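Actinorhodin polyketide putative beta-ketoacyl synthase 2 (Streptomyces coelicolor A3, PDB 1TQY) probably serves as the chain length factor of actinorhodin biosynthesis, a thiolase-fold relative of beta-ketoacyl synthases that helps build the polyketide chain. Local coordinates at residues T14-V19 with D257-L262; D88-D93 with G239-L244. All blocks are in the same frame, centred on the assembly; numbering follows the deposited sequence.

Contact 1 of 2, residues T14-V19 with D257-L262; sequences TGVGVV and DAYGEL
Asp257 and Ala258 meet Thr14 where the loop leading into strand 260-269 passes beside strand 11-20. The two strands are antiparallel neighbours in the thiolase-like fold of the ketosynthase family. Asp257 takes part through its backbone: its O lies 4.2 Å from Thr14 CG2. Ala258 then brings its methyl to the same group, with CB 4.1 Å from Thr14 CG2. The hydroxyl of Thr14 is used for other bonds. OG1 is hydrogen-bonded to Glu245 OE2 and weakly to Val243 O.

Tyr259 carries most of the contact. Its CG is anti to the carbonyl carbon, beside the backbone N (chi1 -71°). The ring lies against Thr14, Gly15 and Val16. Thr14 O comes to the ring's edge near its plane, 3.5 Å from CE2 of Tyr259. Gly15 CA approaches CE2 obliquely. Leu26 of helix 26-34 and Met355 of helix 345-359 also pack on this side chain. The phenol OH is hydrogen-bonded to Asp93 OD1, which also accepts the backbone N-H of Val16, so one carboxylate oxygen ties together both sides of the contact.

The two methyls of Val16 divide the ring between them. CG2 lies toward the phenol end, 3.6 Å from Tyr259 OH. CG1 sits over the centre of one face in a CH-pi contact, 3.9 Å from the centroid of the Tyr259 ring and 12° off its normal.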
ATOM      1  N   THR B  14      -5.564   3.897 -22.404  1.00 27.29           N
ATOM      2  CA  THR B  14      -6.476   4.686 -23.229  1.00 27.98           C
ATOM      3  C   THR B  14      -6.586   6.154 -22.842  1.00 27.72           C
ATOM      4  O   THR B  14      -6.955   6.992 -23.665  1.00 29.34           O
ATOM      5  CB  THR B  14      -7.892   4.083 -23.206  1.00 27.41           C
ATOM      6  OG1 THR B  14      -8.305   3.902 -21.848  1.00 26.39           O
ATOM      7  CG2 THR B  14      -7.918   2.740 -23.917  1.00 29.34           C
ATOM      8  N   GLY B  15      -6.276   6.462 -21.590  1.00 27.10           N
ATOM      9  CA  GLY B  15      -6.358   7.839 -21.150  1.00 27.06           C
ATOM     10  C   GLY B  15      -5.295   8.198 -20.134  1.00 27.46           C
ATOM     11  O   GLY B  15      -4.959   7.396 -19.267  1.00 27.54           O
ATOM     12  N   VAL B  16      -4.750   9.401 -20.239  1.00 26.39           N
ATOM     13  CA  VAL B  16      -3.729   9.822 -19.292  1.00 27.28           C
ATOM     14  C   VAL B  16      -4.052  11.183 -18.691  1.00 26.71           C
ATOM     15  O   VAL B  16      -4.745  11.997 -19.298  1.00 24.94           O
ATOM     16  CB  VAL B  16      -2.321   9.860 -19.959  1.00 25.85           C
ATOM     17  CG1 VAL B  16      -2.048   8.532 -20.669  1.00 26.47           C
ATOM     18  CG2 VAL B  16      -2.221  11.020 -20.929  1.00 26.14           C
ATOM     19  N   GLY B  17      -3.571  11.400 -17.472  1.00 26.24           N
ATOM     20  CA  GLY B  17      -3.793  12.659 -16.785  1.00 25.89           C
ATOM     21  C   GLY B  17      -2.512  13.055 -16.078  1.00 26.93           C
ATOM     22  O   GLY B  17      -2.047  12.337 -15.188  1.00 27.38           O
ATOM     23  N   VAL B  18      -1.918  14.180 -16.461  1.00 26.74           N
ATOM     24  CA  VAL B  18      -0.673  14.563 -15.819  1.00 24.93           C
ATOM     25  C   VAL B  18      -0.692  15.879 -15.065  1.00 25.24           C
ATOM     26  O   VAL B  18      -1.250  16.879 -15.518  1.00 23.92           O
ATOM     27  CB  VAL B  18       0.510  14.589 -16.824  1.00 26.85           C
ATOM     28  CG1 VAL B  18       0.437  13.382 -17.756  1.00 24.90           C
ATOM     29  CG2 VAL B  18       0.530  15.871 -17.590  1.00 28.16           C
ATOM     30  N   VAL B  19      -0.100  15.847 -13.879  1.00 23.37           N
ATOM     31  CA  VAL B  19       0.025  17.020 -13.033  1.00 23.10           C
ATOM     32  C   VAL B  19       1.512  17.087 -12.678  1.00 23.56           C
ATOM     33  O   VAL B  19       1.993  16.371 -11.793  1.00 23.70           O
ATOM     34  CB  VAL B  19      -0.874  16.889 -11.765  1.00 23.70           C
ATOM     35  CG1 VAL B  19      -2.349  16.934 -12.176  1.00 23.83           C
ATOM     36  CG2 VAL B  19      -0.599  15.580 -11.034  1.00 25.17           C
ATOM     37  N   ASP B 257      -8.901   4.081 -30.003  1.00 51.07           N
ATOM     38  CA  ASP B 257      -7.666   4.836 -29.968  1.00 51.17           C
ATOM     39  C   ASP B 257      -7.040   4.738 -28.578  1.00 49.19           C
ATOM     40  O   ASP B 257      -7.729   4.865 -27.564  1.00 49.35           O
ATOM     41  CB  ASP B 257      -7.959   6.290 -30.353  1.00 54.58           C
ATOM     42  CG  ASP B 257      -6.705   7.103 -30.565  1.00 58.12           C
ATOM     43  OD1 ASP B 257      -5.740   6.570 -31.164  1.00 60.51           O
ATOM     44  OD2 ASP B 257      -6.696   8.287 -30.148  1.00 59.30           O
ATOM     45  N   ALA B 258      -5.735   4.485 -28.532  1.00 45.92           N
ATOM     46  CA  ALA B 258      -5.025   4.374 -27.261  1.00 43.36           C
ATOM     47  C   ALA B 258      -3.595   4.894 -27.382  1.00 40.86           C
ATOM     48  O   ALA B 258      -3.161   5.287 -28.461  1.00 40.96           O
ATOM     49  CB  ALA B 258      -5.030   2.924 -26.776  1.00 42.65           C
ATOM     50  N   TYR B 259      -2.871   4.901 -26.269  1.00 38.61           N
ATOM     51  CA  TYR B 259      -1.495   5.384 -26.245  1.00 36.04           C
ATOM     52  C   TYR B 259      -0.500   4.257 -26.474  1.00 35.11           C
ATOM     53  O   TYR B 259       0.563   4.463 -27.050  1.00 35.62           O
ATOM     54  CB  TYR B 259      -1.210   6.052 -24.903  1.00 33.99           C
ATOM     55  CG  TYR B 259      -1.912   7.376 -24.713  1.00 34.04           C
ATOM     56  CD1 TYR B 259      -1.258   8.574 -24.982  1.00 33.79           C
ATOM     57  CD2 TYR B 259      -3.232   7.434 -24.263  1.00 34.07           C
ATOM     58  CE1 TYR B 259      -1.900   9.800 -24.807  1.00 34.99           C
ATOM     59  CE2 TYR B 259      -3.883   8.655 -24.087  1.00 34.26           C
ATOM     60  CZ  TYR B 259      -3.209   9.830 -24.358  1.00 34.84           C
ATOM     61  OH  TYR B 259      -3.829  11.042 -24.178  1.00 36.05           O
ATOM     62  N   GLY B 260      -0.850   3.068 -26.009  1.00 33.86           N
ATOM     63  CA  GLY B 260       0.034   1.941 -26.173  1.00 32.82           C
ATOM     64  C   GLY B 260      -0.434   0.784 -25.328  1.00 32.80           C
ATOM     65  O   GLY B 260      -1.498   0.838 -24.701  1.00 32.15           O
ATOM     66  N   GLU B 261       0.375  -0.268 -25.309  1.00 32.28           N
ATOM     67  CA  GLU B 261       0.075  -1.472 -24.552  1.00 33.22           C
ATOM     68  C   GLU B 261       1.085  -1.649 -23.432  1.00 32.63           C
ATOM     69  O   GLU B 261       2.268  -1.354 -23.595  1.00 32.28           O
ATOM     70  CB  GLU B 261       0.145  -2.693 -25.477  1.00 34.79           C
ATOM     71  CG  GLU B 261      -0.073  -4.024 -24.776  1.00 38.42           C
ATOM     72  CD  GLU B 261       0.371  -5.216 -25.617  1.00 41.87           C
ATOM     73  OE1 GLU B 261       0.429  -5.086 -26.859  1.00 44.49           O
ATOM     74  OE2 GLU B 261       0.651  -6.285 -25.033  1.00 42.57           O
ATOM     75  N   LEU B 262       0.613  -2.120 -22.290  1.00 31.70           N
ATOM     76  CA  LEU B 262       1.493  -2.387 -21.166  1.00 31.41           C
ATOM     77  C   LEU B 262       1.827  -3.865 -21.391  1.00 31.05           C
ATOM     78  O   LEU B 262       1.090  -4.745 -20.949  1.00 31.28           O
ATOM     79  CB  LEU B 262       0.739  -2.205 -19.851  1.00 31.29           C
ATOM     80  CG  LEU B 262       1.570  -1.825 -18.632  1.00 33.77           C
ATOM     81  CD1 LEU B 262       0.801  -2.180 -17.365  1.00 33.07           C
ATOM     82  CD2 LEU B 262       2.904  -2.537 -18.640  1.00 34.80           C
TER

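Contact 2 of 2, residues D88-D93 with G239-L244; sequences DWALQD and GAILVL
Ala90 and Leu91 lay the last turn of helix 78-93 against Val243 and Ile241 of strand 238-246. The axes of the short segments come within 7.2 Å, and their N-to-C directions differ by 34°. Helix and strand therefore run roughly the same way. No hydrogen bond joins them, and every touching residue is buried.

Val243 is the main side chain on the strand. Its CB is directed at the helix, and the two methyls part from there. CG1 is anti to the backbone N (chi1 176°), which leaves CG2 beside that N. CG2 does the touching. It lies 3.6 Å from Ala90 O and also close to the carbonyl carbon of that residue, so it packs on the helix backbone as well as on side chains. The same methyl is 3.9 Å from Ala90 CB. On a further side it meets one branch of Leu91, with CD2 of Leu91 3.9 Å from CG2 of Val243. The two side chains cross at about a right angle.

Ala90 presents just a methyl where the two backbones are nearest, with its CA opposite that of Leu242. Its CB lies 3.4 Å from Ile241 O and touches Ile241 CG2 more loosely, at 4.3 Å. Val191 of strand 189-196 packs on both Leu91 and Ile241. Leu242 turns to the other face of the strand, where Val350 and Val351 of helix 345-359 receive it. This is helix-on-sheet packing, with helices on both faces of the strand, as in the layered alpha-beta architecture of the thiolase fold.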
ATOM      1  N   ASP B  88      -9.573  12.634 -13.066  1.00 26.50           N
ATOM      2  CA  ASP B  88     -10.686  13.114 -13.883  1.00 28.54           C
ATOM      3  C   ASP B  88     -10.252  13.328 -15.330  1.00 28.85           C
ATOM      4  O   ASP B  88     -10.920  12.862 -16.264  1.00 27.88           O
ATOM      5  CB  ASP B  88     -11.256  14.410 -13.302  1.00 30.37           C
ATOM      6  CG  ASP B  88     -12.426  14.941 -14.109  1.00 34.76           C
ATOM      7  OD1 ASP B  88     -13.475  14.259 -14.170  1.00 36.34           O
ATOM      8  OD2 ASP B  88     -12.298  16.046 -14.688  1.00 36.70           O
ATOM      9  N   TRP B  89      -9.132  14.027 -15.516  1.00 29.08           N
ATOM     10  CA  TRP B  89      -8.586  14.295 -16.853  1.00 28.54           C
ATOM     11  C   TRP B  89      -8.278  13.016 -17.629  1.00 27.95           C
ATOM     12  O   TRP B  89      -8.462  12.957 -18.849  1.00 28.62           O
ATOM     13  CB  TRP B  89      -7.299  15.141 -16.763  1.00 29.09           C
ATOM     14  CG  TRP B  89      -7.542  16.575 -16.404  1.00 29.47           C
ATOM     15  CD1 TRP B  89      -8.735  17.240 -16.457  1.00 30.07           C
ATOM     16  CD2 TRP B  89      -6.567  17.535 -15.960  1.00 30.79           C
ATOM     17  NE1 TRP B  89      -8.565  18.549 -16.069  1.00 32.25           N
ATOM     18  CE2 TRP B  89      -7.247  18.759 -15.760  1.00 31.39           C
ATOM     19  CE3 TRP B  89      -5.189  17.477 -15.711  1.00 30.99           C
ATOM     20  CZ2 TRP B  89      -6.595  19.921 -15.323  1.00 30.95           C
ATOM     21  CZ3 TRP B  89      -4.535  18.635 -15.275  1.00 32.19           C
ATOM     22  CH2 TRP B  89      -5.243  19.841 -15.087  1.00 32.90           C
ATOM     23  N   ALA B  90      -7.808  11.993 -16.921  1.00 26.92           N
ATOM     24  CA  ALA B  90      -7.474  10.720 -17.551  1.00 28.07           C
ATOM     25  C   ALA B  90      -8.737  10.019 -18.068  1.00 29.04           C
ATOM     26  O   ALA B  90      -8.746   9.476 -19.174  1.00 28.29           O
ATOM     27  CB  ALA B  90      -6.740   9.823 -16.556  1.00 25.54           C
ATOM     28  N   LEU B  91      -9.797  10.037 -17.258  1.00 30.24           N
ATOM     29  CA  LEU B  91     -11.060   9.417 -17.639  1.00 30.60           C
ATOM     30  C   LEU B  91     -11.699  10.101 -18.845  1.00 32.93           C
ATOM     31  O   LEU B  91     -12.293   9.435 -19.699  1.00 33.07           O
ATOM     32  CB  LEU B  91     -12.046   9.414 -16.469  1.00 28.98           C
ATOM     33  CG  LEU B  91     -11.832   8.333 -15.398  1.00 28.18           C
ATOM     34  CD1 LEU B  91     -12.782   8.562 -14.222  1.00 26.91           C
ATOM     35  CD2 LEU B  91     -12.079   6.958 -16.021  1.00 27.11           C
ATOM     36  N   GLN B  92     -11.600  11.422 -18.939  1.00 33.38           N
ATOM     37  CA  GLN B  92     -12.195  12.066 -20.102  1.00 35.62           C
ATOM     38  C   GLN B  92     -11.268  12.029 -21.314  1.00 34.51           C
ATOM     39  O   GLN B  92     -11.723  12.162 -22.448  1.00 34.43           O
ATOM     40  CB  GLN B  92     -12.635  13.497 -19.780  1.00 37.72           C
ATOM     41  CG  GLN B  92     -11.561  14.429 -19.336  1.00 42.82           C
ATOM     42  CD  GLN B  92     -12.132  15.742 -18.800  1.00 46.75           C
ATOM     43  OE1 GLN B  92     -11.872  16.823 -19.346  1.00 49.68           O
ATOM     44  NE2 GLN B  92     -12.916  15.651 -17.728  1.00 46.25           N
ATOM     45  N   ASP B  93      -9.973  11.823 -21.080  1.00 33.42           N
ATOM     46  CA  ASP B  93      -9.012  11.735 -22.180  1.00 33.68           C
ATOM     47  C   ASP B  93      -9.316  10.430 -22.921  1.00 33.15           C
ATOM     48  O   ASP B  93      -9.173  10.330 -24.145  1.00 32.63           O
ATOM     49  CB  ASP B  93      -7.579  11.687 -21.638  1.00 32.80           C
ATOM     50  CG  ASP B  93      -6.533  11.557 -22.738  1.00 33.35           C
ATOM     51  OD1 ASP B  93      -5.503  10.895 -22.487  1.00 33.76           O
ATOM     52  OD2 ASP B  93      -6.719  12.115 -23.844  1.00 33.15           O
ATOM     53  N   GLY B 239       2.495  13.976 -10.431  1.00 24.40           N
ATOM     54  CA  GLY B 239       2.499  12.622 -10.943  1.00 24.48           C
ATOM     55  C   GLY B 239       1.543  12.446 -12.101  1.00 24.74           C
ATOM     56  O   GLY B 239       1.317  13.367 -12.887  1.00 24.76           O
ATOM     57  N   ALA B 240       0.973  11.254 -12.208  1.00 24.31           N
ATOM     58  CA  ALA B 240       0.046  10.976 -13.286  1.00 23.58           C
ATOM     59  C   ALA B 240      -0.908   9.863 -12.929  1.00 23.32           C
ATOM     60  O   ALA B 240      -0.635   9.035 -12.065  1.00 24.31           O
ATOM     61  CB  ALA B 240       0.815  10.605 -14.538  1.00 24.29           C
ATOM     62  N   ILE B 241      -2.046   9.863 -13.595  1.00 22.10           N
ATOM     63  CA  ILE B 241      -3.031   8.824 -13.387  1.00 21.93           C
ATOM     64  C   ILE B 241      -3.368   8.404 -14.802  1.00 23.92           C
ATOM     65  O   ILE B 241      -3.454   9.243 -15.699  1.00 24.44           O
ATOM     66  CB  ILE B 241      -4.283   9.376 -12.685  1.00 21.72           C
ATOM     67  CG1 ILE B 241      -3.940   9.785 -11.240  1.00 21.78           C
ATOM     68  CG2 ILE B 241      -5.390   8.337 -12.703  1.00 20.59           C
ATOM     69  CD1 ILE B 241      -3.552   8.628 -10.310  1.00 19.99           C
ATOM     70  N   LEU B 242      -3.508   7.110 -15.030  1.00 24.38           N
ATOM     71  CA  LEU B 242      -3.862   6.658 -16.362  1.00 25.46           C
ATOM     72  C   LEU B 242      -4.955   5.620 -16.314  1.00 24.61           C
ATOM     73  O   LEU B 242      -5.167   4.969 -15.293  1.00 23.67           O
ATOM     74  CB  LEU B 242      -2.648   6.115 -17.127  1.00 27.30           C
ATOM     75  CG  LEU B 242      -1.312   5.750 -16.478  1.00 28.15           C
ATOM     76  CD1 LEU B 242      -0.396   5.224 -17.586  1.00 25.65           C
ATOM     77  CD2 LEU B 242      -0.670   6.974 -15.798  1.00 27.54           C
ATOM     78  N   VAL B 243      -5.661   5.489 -17.428  1.00 24.67           N
ATOM     79  CA  VAL B 243      -6.756   4.544 -17.536  1.00 25.12           C
ATOM     80  C   VAL B 243      -6.288   3.343 -18.341  1.00 24.96           C
ATOM     81  O   VAL B 243      -5.893   3.472 -19.494  1.00 25.28           O
ATOM     82  CB  VAL B 243      -7.975   5.210 -18.228  1.00 25.77           C
ATOM     83  CG1 VAL B 243      -9.085   4.196 -18.438  1.00 23.45           C
ATOM     84  CG2 VAL B 243      -8.469   6.370 -17.376  1.00 26.83           C
ATOM     85  N   LEU B 244      -6.293   2.178 -17.713  1.00 26.23           N
ATOM     86  CA  LEU B 244      -5.889   0.975 -18.402  1.00 27.44           C
ATOM     87  C   LEU B 244      -7.135   0.135 -18.546  1.00 28.55           C
ATOM     88  O   LEU B 244      -8.015   0.165 -17.680  1.00 25.40           O
ATOM     89  CB  LEU B 244      -4.849   0.193 -17.599  1.00 27.52           C
ATOM     90  CG  LEU B 244      -3.736   0.916 -16.856  1.00 30.52           C
ATOM     91  CD1 LEU B 244      -2.624  -0.078 -16.605  1.00 29.25           C
ATOM     92  CD2 LEU B 244      -3.226   2.108 -17.639  1.00 31.25           C
TER

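In the fold
Contacts 1 and 2 lie on the same side of the chain's centre, with their own centres about 7 Å apart. Along the chain the order is 14-19, 88-93, 239-244, 257-262, so contact 2 falls wholly between the two halves of contact 1. Strands 11-20 and 238-246 are antiparallel neighbours. Between them Gly15 O and Val243 N, 2.7 Å apart, probably form a hydrogen bond. Contact 1 joins strand 11-20 to the loop that leads into strand 260-269, while contact 2 places helix 78-93 on strand 238-246. Together they tie the start of the ketosynthase-family region to its middle in one core. Strand 11-20 leads directly to Pro21, a sodium ligand.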